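Long-range contacts in 6-carboxyhexanoate--CoA ligase (PDB 5TVA), which belongs to the BioW family of CoA ligases and is modelled here as a single chain holding both AMP and coenzyme A: residues Ser18-Arg22 with Glu35-Pro40; Thr136-Trp141 with Leu164-Asn170. All blocks are in the same frame, centred on the assembly; numbering follows the deposited sequence.

Contact 1. Residues Ser18-Arg22 with Glu35-Pro40; sequences SGAER and ELLNRP. With COA (coenzyme A), chain D.
This is one face of a beta-alpha-beta crossover: strand 15-25 leads through helix 29-37 to the parallel strand 45-52, with antiparallel strand 3-12 between them in the sheet. Residues 18-22 are fully extended, so Ser18, Ala20 and Arg22 point toward 35-40, while Gly19 and Glu21 lie on the coenzyme A side. There the Gly19 CA is 3.8 Å from COA CDP, and a CB would clash, coming within 2.8 Å of CDP. Residues 35-37 are helical and Arg39 lies in a turn or loop; the nearest CA pairs are Ala20-Leu36 at 6.9 Å and Ser18-Pro40 at 5.8 Å. Glu35 makes a two-pronged salt bridge with Arg22: NE to OE1 2.9 Å, NH2 to OE2 2.8 Å. Arg22 is folded (m, m), which lets its NH1 reach back to the Glu21 O at 2.8 Å. Leu36 fills the middle, its CD2 3.8 Å from Ala20 CB and also over one face of the Arg22 guanidinium. Arg39, its N bonded to Leu36 O at 3.1 Å, extends with chi1 to chi3 all t, its CD 3.7 Å from Ala20 CB, which lies over one face of its guanidinium; its NH2 forms a salt bridge with Asp162. A water accepts from Arg39 NE (3.2 Å) and Gly19 N (3.1 Å), joining turn to strand. Pro40 closes the interface with its CB 3.6 Å from Ser18 CB.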
loop_
_atom_site.group_PDB
_atom_site.type_symbol
_atom_site.label_atom_id
_atom_site.label_comp_id
_atom_site.label_asym_id
_atom_site.label_seq_id
_atom_site.Cartn_x
_atom_site.Cartn_y
_atom_site.Cartn_z
ATOM N N SER A 18 -7.629 -11.119 5.122
ATOM C CA SER A 18 -6.598 -11.472 4.158
ATOM C C SER A 18 -7.012 -10.989 2.776
ATOM O O SER A 18 -8.202 -10.848 2.480
ATOM C CB SER A 18 -6.341 -12.979 4.146
ATOM O OG SER A 18 -5.222 -13.279 3.329
ATOM N N GLY A 19 -6.018 -10.755 1.934
ATOM C CA GLY A 19 -6.270 -10.283 0.584
ATOM C C GLY A 19 -4.970 -10.162 -0.185
ATOM O O GLY A 19 -3.959 -9.723 0.369
ATOM N N ALA A 20 -4.977 -10.556 -1.452
ATOM C CA ALA A 20 -3.745 -10.608 -2.227
ATOM C C ALA A 20 -4.131 -10.750 -3.688
ATOM O O ALA A 20 -5.229 -11.208 -4.008
ATOM C CB ALA A 20 -2.843 -11.784 -1.793
ATOM N N GLU A 21 -3.202 -10.384 -4.562
ATOM C CA GLU A 21 -3.386 -10.503 -5.996
ATOM C C GLU A 21 -2.109 -11.037 -6.624
ATOM O O GLU A 21 -1.001 -10.685 -6.196
ATOM C CB GLU A 21 -3.768 -9.151 -6.631
ATOM C CG GLU A 21 -3.889 -9.184 -8.155
ATOM C CD GLU A 21 -4.579 -7.927 -8.710
ATOM O OE1 GLU A 21 -4.922 -7.029 -7.913
ATOM O OE2 GLU A 21 -4.808 -7.865 -9.941
ATOM N N ARG A 22 -2.277 -11.913 -7.616
ATOM C CA ARG A 22 -1.193 -12.404 -8.456
ATOM C C ARG A 22 -1.592 -12.257 -9.921
ATOM O O ARG A 22 -2.745 -12.500 -10.286
ATOM C CB ARG A 22 -0.879 -13.882 -8.153
ATOM C CG ARG A 22 -0.524 -14.136 -6.694
ATOM C CD ARG A 22 0.926 -13.774 -6.387
ATOM N NE ARG A 22 1.237 -14.057 -4.975
ATOM C CZ ARG A 22 1.074 -13.184 -3.983
ATOM N NH1 ARG A 22 0.639 -11.948 -4.240
ATOM N NH2 ARG A 22 1.371 -13.532 -2.740
ATOM N N GLU A 35 -1.711 -20.852 -3.906
ATOM C CA GLU A 35 -1.049 -19.992 -2.923
ATOM C C GLU A 35 -2.059 -19.117 -2.197
ATOM O O GLU A 35 -2.059 -19.057 -0.964
ATOM C CB GLU A 35 0.027 -19.128 -3.586
ATOM C CG GLU A 35 0.854 -18.322 -2.578
ATOM C CD GLU A 35 1.472 -17.041 -3.153
ATOM O OE1 GLU A 35 1.458 -16.838 -4.385
ATOM O OE2 GLU A 35 1.992 -16.237 -2.354
ATOM N N LEU A 36 -2.974 -18.465 -2.942
ATOM C CA LEU A 36 -3.888 -17.533 -2.293
ATOM C C LEU A 36 -4.946 -18.271 -1.484
ATOM O O LEU A 36 -5.404 -17.774 -0.449
ATOM C CB LEU A 36 -4.550 -16.606 -3.341
ATOM C CG LEU A 36 -3.566 -15.784 -4.175
ATOM C CD1 LEU A 36 -4.247 -14.663 -4.953
ATOM C CD2 LEU A 36 -2.446 -15.227 -3.289
ATOM N N LEU A 37 -5.400 -19.425 -1.970
ATOM C CA LEU A 37 -6.327 -20.228 -1.181
ATOM C C LEU A 37 -5.716 -20.606 0.169
ATOM O O LEU A 37 -6.416 -20.670 1.192
ATOM C CB LEU A 37 -6.713 -21.482 -1.964
ATOM C CG LEU A 37 -7.590 -22.466 -1.190
ATOM C CD1 LEU A 37 -8.961 -21.890 -0.851
ATOM C CD2 LEU A 37 -7.683 -23.810 -1.932
ATOM N N ASN A 38 -4.411 -20.825 0.198
ATOM C CA ASN A 38 -3.731 -21.233 1.423
ATOM C C ASN A 38 -3.337 -20.049 2.288
ATOM O O ASN A 38 -2.837 -20.266 3.395
ATOM C CB ASN A 38 -2.476 -22.049 1.077
ATOM C CG ASN A 38 -1.899 -22.791 2.291
ATOM O OD1 ASN A 38 -2.573 -23.609 2.896
ATOM N ND2 ASN A 38 -0.673 -22.476 2.657
ATOM N N ARG A 39 -3.561 -18.803 1.811
ATOM C CA ARG A 39 -2.974 -17.640 2.483
ATOM C C ARG A 39 -3.558 -17.370 3.865
ATOM O O ARG A 39 -2.776 -17.194 4.813
ATOM C CB ARG A 39 -3.079 -16.396 1.586
ATOM C CG ARG A 39 -2.406 -15.130 2.193
ATOM C CD ARG A 39 -2.408 -13.939 1.212
ATOM N NE ARG A 39 -1.823 -12.707 1.759
ATOM C CZ ARG A 39 -0.532 -12.389 1.651
ATOM N NH1 ARG A 39 0.310 -13.224 1.050
ATOM N NH2 ARG A 39 -0.072 -11.244 2.147
ATOM N N PRO A 40 -4.867 -17.246 4.059
ATOM C CA PRO A 40 -5.348 -16.983 5.421
ATOM C C PRO A 40 -5.398 -18.245 6.277
ATOM O O PRO A 40 -5.659 -19.345 5.794
ATOM C CB PRO A 40 -6.754 -16.410 5.205
ATOM C CG PRO A 40 -7.187 -16.959 3.901
ATOM C CD PRO A 40 -5.958 -17.196 3.062
HETATM N N1A COA D . -9.626 -4.325 2.960
HETATM C C2A COA D . -10.888 -4.362 3.413
HETATM N N3A COA D . -11.886 -4.796 2.654
HETATM C C4A COA D . -11.659 -5.188 1.384
HETATM C C5A COA D . -10.359 -5.161 0.873
HETATM C C6A COA D . -9.328 -4.706 1.733
HETATM N N6A COA D . -7.903 -4.648 1.210
HETATM N N7A COA D . -10.388 -5.611 -0.383
HETATM C C8A COA D . -11.640 -5.908 -0.675
HETATM N N9A COA D . -12.412 -5.690 0.392
HETATM C C1B COA D . -13.889 -5.869 0.278
HETATM C C2B COA D . -14.809 -5.630 1.117
HETATM O O2B COA D . -14.666 -4.370 1.848
HETATM C C3B COA D . -15.899 -5.346 -0.122
HETATM O O3B COA D . -15.489 -4.094 -0.735
HETATM P P3B COA D . -16.239 -2.592 -0.683
HETATM O O7A COA D . -16.165 -2.042 -2.074
HETATM O O8A COA D . -17.665 -2.655 -0.225
HETATM O O9A COA D . -15.499 -1.648 0.227
HETATM C C4B COA D . -15.753 -6.357 -0.932
HETATM O O4B COA D . -14.449 -7.094 -0.481
HETATM C C5B COA D . -15.627 -5.988 -2.487
HETATM O O5B COA D . -14.346 -5.553 -2.789
HETATM P P1A COA D . -13.556 -5.833 -4.238
HETATM O O1A COA D . -13.123 -4.488 -4.837
HETATM O O2A COA D . -14.389 -6.612 -5.228
HETATM O O3A COA D . -12.177 -6.662 -3.888
HETATM P P2A COA D . -11.300 -7.671 -4.913
HETATM O O4A COA D . -12.014 -9.029 -4.888
HETATM O O5A COA D . -11.339 -7.167 -6.363
HETATM O O6A COA D . -9.732 -7.780 -4.292
HETATM C CBP COA D . -7.574 -7.002 -3.105
HETATM C CCP COA D . -8.981 -6.626 -3.795
HETATM C CDP COA D . -7.833 -7.669 -1.729
HETATM C CEP COA D . -6.886 -8.111 -3.930
HETATM C CAP COA D . -6.631 -5.684 -2.955
HETATM O OAP COA D . -6.694 -5.115 -1.701
HETATM C C9P COA D . -5.115 -5.901 -3.221
HETATM O O9P COA D . -4.634 -5.735 -4.322
HETATM N N8P COA D . -4.221 -6.301 -2.138
HETATM C C7P COA D . -2.760 -6.542 -2.373
HETATM C C6P COA D . -1.871 -5.582 -1.596
HETATM C C5P COA D . -1.997 -5.673 -0.034
HETATM O O5P COA D . -3.041 -5.682 0.500
HETATM N N4P COA D . -0.746 -5.726 0.764
HETATM C C3P COA D . -0.833 -5.842 2.277
HETATM C C2P COA D . 0.540 -5.500 2.867
HETATM S S1P COA D . 0.965 -3.878 2.162
HETATM O O HOH W 1 -3.349 -10.480 3.518
#

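Contact 2. Residues Thr136-Trp141 with Leu164-Asn170. With AMP (adenosine monophosphate), chain C.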
loop_
_atom_site.group_PDB
_atom_site.type_symbol
_atom_site.label_atom_id
_atom_site.label_comp_id
_atom_site.label_asym_id
_atom_site.label_seq_id
_atom_site.Cartn_x
_atom_site.Cartn_y
_atom_site.Cartn_z
ATOM N N THR A 136 -5.568 0.459 -4.253
ATOM C CA THR A 136 -4.649 0.124 -5.334
ATOM C C THR A 136 -4.744 -1.367 -5.619
ATOM O O THR A 136 -4.645 -2.179 -4.693
ATOM C CB THR A 136 -3.213 0.483 -4.941
ATOM O OG1 THR A 136 -3.118 1.873 -4.612
ATOM C CG2 THR A 136 -2.239 0.138 -6.052
ATOM N N ILE A 137 -4.951 -1.736 -6.892
ATOM C CA ILE A 137 -5.087 -3.135 -7.309
ATOM C C ILE A 137 -4.399 -3.305 -8.654
ATOM O O ILE A 137 -3.832 -2.358 -9.209
ATOM C CB ILE A 137 -6.557 -3.622 -7.385
ATOM C CG1 ILE A 137 -7.384 -2.846 -8.416
ATOM C CG2 ILE A 137 -7.261 -3.580 -5.988
ATOM C CD1 ILE A 137 -8.659 -3.607 -8.810
ATOM N N HIS A 138 -4.429 -4.537 -9.169
ATOM C CA HIS A 138 -3.949 -4.844 -10.523
ATOM C C HIS A 138 -2.470 -4.502 -10.677
ATOM O O HIS A 138 -2.045 -3.873 -11.654
ATOM C CB HIS A 138 -4.779 -4.127 -11.592
ATOM C CG HIS A 138 -6.131 -4.722 -11.812
ATOM N ND1 HIS A 138 -6.460 -6.001 -11.417
ATOM C CD2 HIS A 138 -7.233 -4.222 -12.416
ATOM C CE1 HIS A 138 -7.711 -6.258 -11.754
ATOM N NE2 HIS A 138 -8.202 -5.195 -12.367
ATOM N N PHE A 139 -1.689 -4.920 -9.689
ATOM C CA PHE A 139 -0.241 -4.781 -9.699
ATOM C C PHE A 139 0.354 -6.086 -9.194
ATOM O O PHE A 139 -0.263 -6.779 -8.381
ATOM C CB PHE A 139 0.222 -3.600 -8.817
ATOM C CG PHE A 139 -0.014 -3.823 -7.370
ATOM C CD1 PHE A 139 0.959 -4.481 -6.574
ATOM C CD2 PHE A 139 -1.201 -3.428 -6.785
ATOM C CE1 PHE A 139 0.730 -4.741 -5.224
ATOM C CE2 PHE A 139 -1.429 -3.654 -5.445
ATOM C CZ PHE A 139 -0.451 -4.336 -4.650
ATOM N N ASP A 140 1.552 -6.416 -9.678
ATOM C CA ASP A 140 2.301 -7.562 -9.172
ATOM C C ASP A 140 3.754 -7.429 -9.608
ATOM O O ASP A 140 4.064 -6.728 -10.584
ATOM C CB ASP A 140 1.699 -8.890 -9.667
ATOM C CG ASP A 140 2.158 -10.109 -8.833
ATOM O OD1 ASP A 140 2.829 -9.922 -7.791
ATOM O OD2 ASP A 140 1.794 -11.248 -9.206
ATOM N N TRP A 141 4.644 -8.075 -8.846
ATOM C CA TRP A 141 6.010 -8.309 -9.314
ATOM C C TRP A 141 5.982 -9.209 -10.540
ATOM O O TRP A 141 5.332 -10.256 -10.535
ATOM C CB TRP A 141 6.884 -8.981 -8.230
ATOM C CG TRP A 141 7.114 -8.173 -6.994
ATOM C CD1 TRP A 141 6.516 -8.343 -5.785
ATOM C CD2 TRP A 141 7.982 -7.046 -6.856
ATOM N NE1 TRP A 141 6.955 -7.391 -4.901
ATOM C CE2 TRP A 141 7.864 -6.588 -5.534
ATOM C CE3 TRP A 141 8.834 -6.364 -7.734
ATOM C CZ2 TRP A 141 8.589 -5.493 -5.049
ATOM C CZ3 TRP A 141 9.554 -5.277 -7.254
ATOM C CH2 TRP A 141 9.429 -4.854 -5.923
ATOM N N LEU A 164 6.209 -2.879 -1.025
ATOM C CA LEU A 164 7.012 -2.261 -2.077
ATOM C C LEU A 164 6.273 -2.267 -3.409
ATOM O O LEU A 164 6.222 -1.249 -4.104
ATOM C CB LEU A 164 8.359 -2.968 -2.227
ATOM C CG LEU A 164 9.506 -2.399 -1.390
ATOM C CD1 LEU A 164 10.670 -3.383 -1.283
ATOM C CD2 LEU A 164 9.967 -1.064 -1.988
ATOM N N ALA A 165 5.729 -3.421 -3.804
ATOM C CA ALA A 165 5.069 -3.487 -5.102
ATOM C C ALA A 165 3.886 -2.533 -5.144
ATOM O O ALA A 165 3.628 -1.906 -6.173
ATOM C CB ALA A 165 4.628 -4.920 -5.410
ATOM N N LEU A 166 3.188 -2.382 -4.011
ATOM C CA LEU A 166 2.017 -1.511 -3.923
ATOM C C LEU A 166 2.394 -0.025 -4.029
ATOM O O LEU A 166 1.738 0.728 -4.762
ATOM C CB LEU A 166 1.278 -1.809 -2.615
ATOM C CG LEU A 166 -0.020 -1.203 -2.035
ATOM C CD1 LEU A 166 -0.519 0.029 -2.692
ATOM C CD2 LEU A 166 -1.144 -2.234 -1.975
ATOM N N THR A 167 3.413 0.436 -3.275
ATOM C CA THR A 167 3.851 1.828 -3.408
ATOM C C THR A 167 4.366 2.118 -4.784
ATOM O O THR A 167 4.248 3.248 -5.272
ATOM C CB THR A 167 5.001 2.215 -2.486
ATOM O OG1 THR A 167 5.813 1.077 -2.126
ATOM C CG2 THR A 167 4.542 2.986 -1.369
ATOM N N PHE A 168 5.089 1.167 -5.364
ATOM C CA PHE A 168 5.709 1.530 -6.614
ATOM C C PHE A 168 4.645 1.783 -7.662
ATOM O O PHE A 168 4.787 2.713 -8.468
ATOM C CB PHE A 168 6.709 0.482 -7.075
ATOM C CG PHE A 168 7.500 0.945 -8.242
ATOM C CD1 PHE A 168 8.473 1.919 -8.076
ATOM C CD2 PHE A 168 7.222 0.480 -9.521
ATOM C CE1 PHE A 168 9.193 2.397 -9.162
ATOM C CE2 PHE A 168 7.934 0.952 -10.605
ATOM C CZ PHE A 168 8.924 1.909 -10.429
ATOM N N LYS A 169 3.550 1.004 -7.626
ATOM C CA LYS A 169 2.429 1.281 -8.514
ATOM C C LYS A 169 1.830 2.650 -8.226
ATOM O O LYS A 169 1.558 3.412 -9.156
ATOM C CB LYS A 169 1.354 0.198 -8.407
ATOM C CG LYS A 169 0.613 -0.027 -9.747
ATOM C CD LYS A 169 -0.901 0.113 -9.631
ATOM C CE LYS A 169 -1.560 -0.204 -10.961
ATOM N NZ LYS A 169 -3.049 -0.191 -10.887
ATOM N N ASN A 170 1.611 2.971 -6.943
ATOM C CA ASN A 170 1.079 4.281 -6.578
ATOM C C ASN A 170 1.919 5.396 -7.190
ATOM O O ASN A 170 1.398 6.264 -7.897
ATOM C CB ASN A 170 1.019 4.433 -5.056
ATOM C CG ASN A 170 0.001 3.507 -4.418
ATOM O OD1 ASN A 170 -0.843 2.939 -5.102
ATOM N ND2 ASN A 170 0.082 3.346 -3.097
HETATM P P AMP C . -2.394 -3.555 5.154
HETATM O O1P AMP C . -1.280 -3.222 4.186
HETATM O O2P AMP C . -3.263 -4.661 4.591
HETATM O O3P AMP C . -2.022 -3.667 6.628
HETATM O "O5'" AMP C . -3.350 -2.274 5.187
HETATM C "C5'" AMP C . -3.013 -1.089 5.908
HETATM C "C4'" AMP C . -4.095 -0.050 5.722
HETATM O "O4'" AMP C . -3.973 0.518 4.390
HETATM C "C3'" AMP C . -5.519 -0.601 5.811
HETATM O "O3'" AMP C . -6.069 -0.492 7.113
HETATM C "C2'" AMP C . -6.300 0.180 4.766
HETATM O "O2'" AMP C . -6.830 1.369 5.332
HETATM C "C1'" AMP C . -5.220 0.550 3.747
HETATM N N9 AMP C . -5.169 -0.378 2.593
HETATM C C8 AMP C . -5.205 -1.724 2.630
HETATM N N7 AMP C . -5.154 -2.251 1.375
HETATM C C5 AMP C . -5.084 -1.236 0.494
HETATM C C6 AMP C . -4.976 -1.076 -0.981
HETATM N N6 AMP C . -4.954 -2.136 -1.820
HETATM N N1 AMP C . -4.918 0.191 -1.476
HETATM C C2 AMP C . -4.954 1.267 -0.676
HETATM N N3 AMP C . -5.045 1.192 0.663
HETATM C C4 AMP C . -5.102 -0.001 1.304
#
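Polar bonds hold one end of this buried contact and aromatic packing the other. Lys169 NZ donates to Ile137 O (2.9 Å) and also meets the carbonyls of Cys230 and Lys234, so its ammonium is spent on backbone oxygens. Thr136 OG1 gives its proton to Asn170 OD1 at 2.6 Å and is bonded to Tyr217 OH as well; Asn170 ND2 pairs with Glu178. The Thr136 backbone reads the adenine of AMP, N donating to N1 and O accepting from N6, each at 2.9 Å. Trp141 NE1 is satisfied by Val161 O, and Ala165 CB lies over the five-membered ring of the indole, 3.8 Å from the centroid, a CH-pi contact. Leu166 CA does the same to the Phe139 ring at 4.0 Å. Strand 139-141 and helix segment 164-170 cross at 126°, axes 8.0 Å apart. The strand edges the parallel sheet beside 236-239, whose Ile238 meets Ala165 and Phe168, while Thr167 turns the helix's far side to strand 190-194.

Overall arrangement
The centres of contacts 1 and 2 lie 16 Å apart, yet strand 15-25 and residues 136-141 touch directly: Glu21 OE1 is 2.8 Å from His138 N, a probable hydrogen bond, and Arg22 CA packs 3.3 Å from Asp140 OD2, which is itself bonded to Ile23 N. Asp162, the partner of Arg39, belongs to helix 158-173 of contact 2, so a second link runs between the two. Coenzyme A lies against both contacts, touching Gly19, Ala20 and Glu21 in one and Thr136, Ile137, Phe139 and Leu166 in the other. Contact 2 supplies Thr136 and Leu166 to the AMP pocket, while Gly19 CA in contact 1 is about 8 Å from the nearest AMP atom.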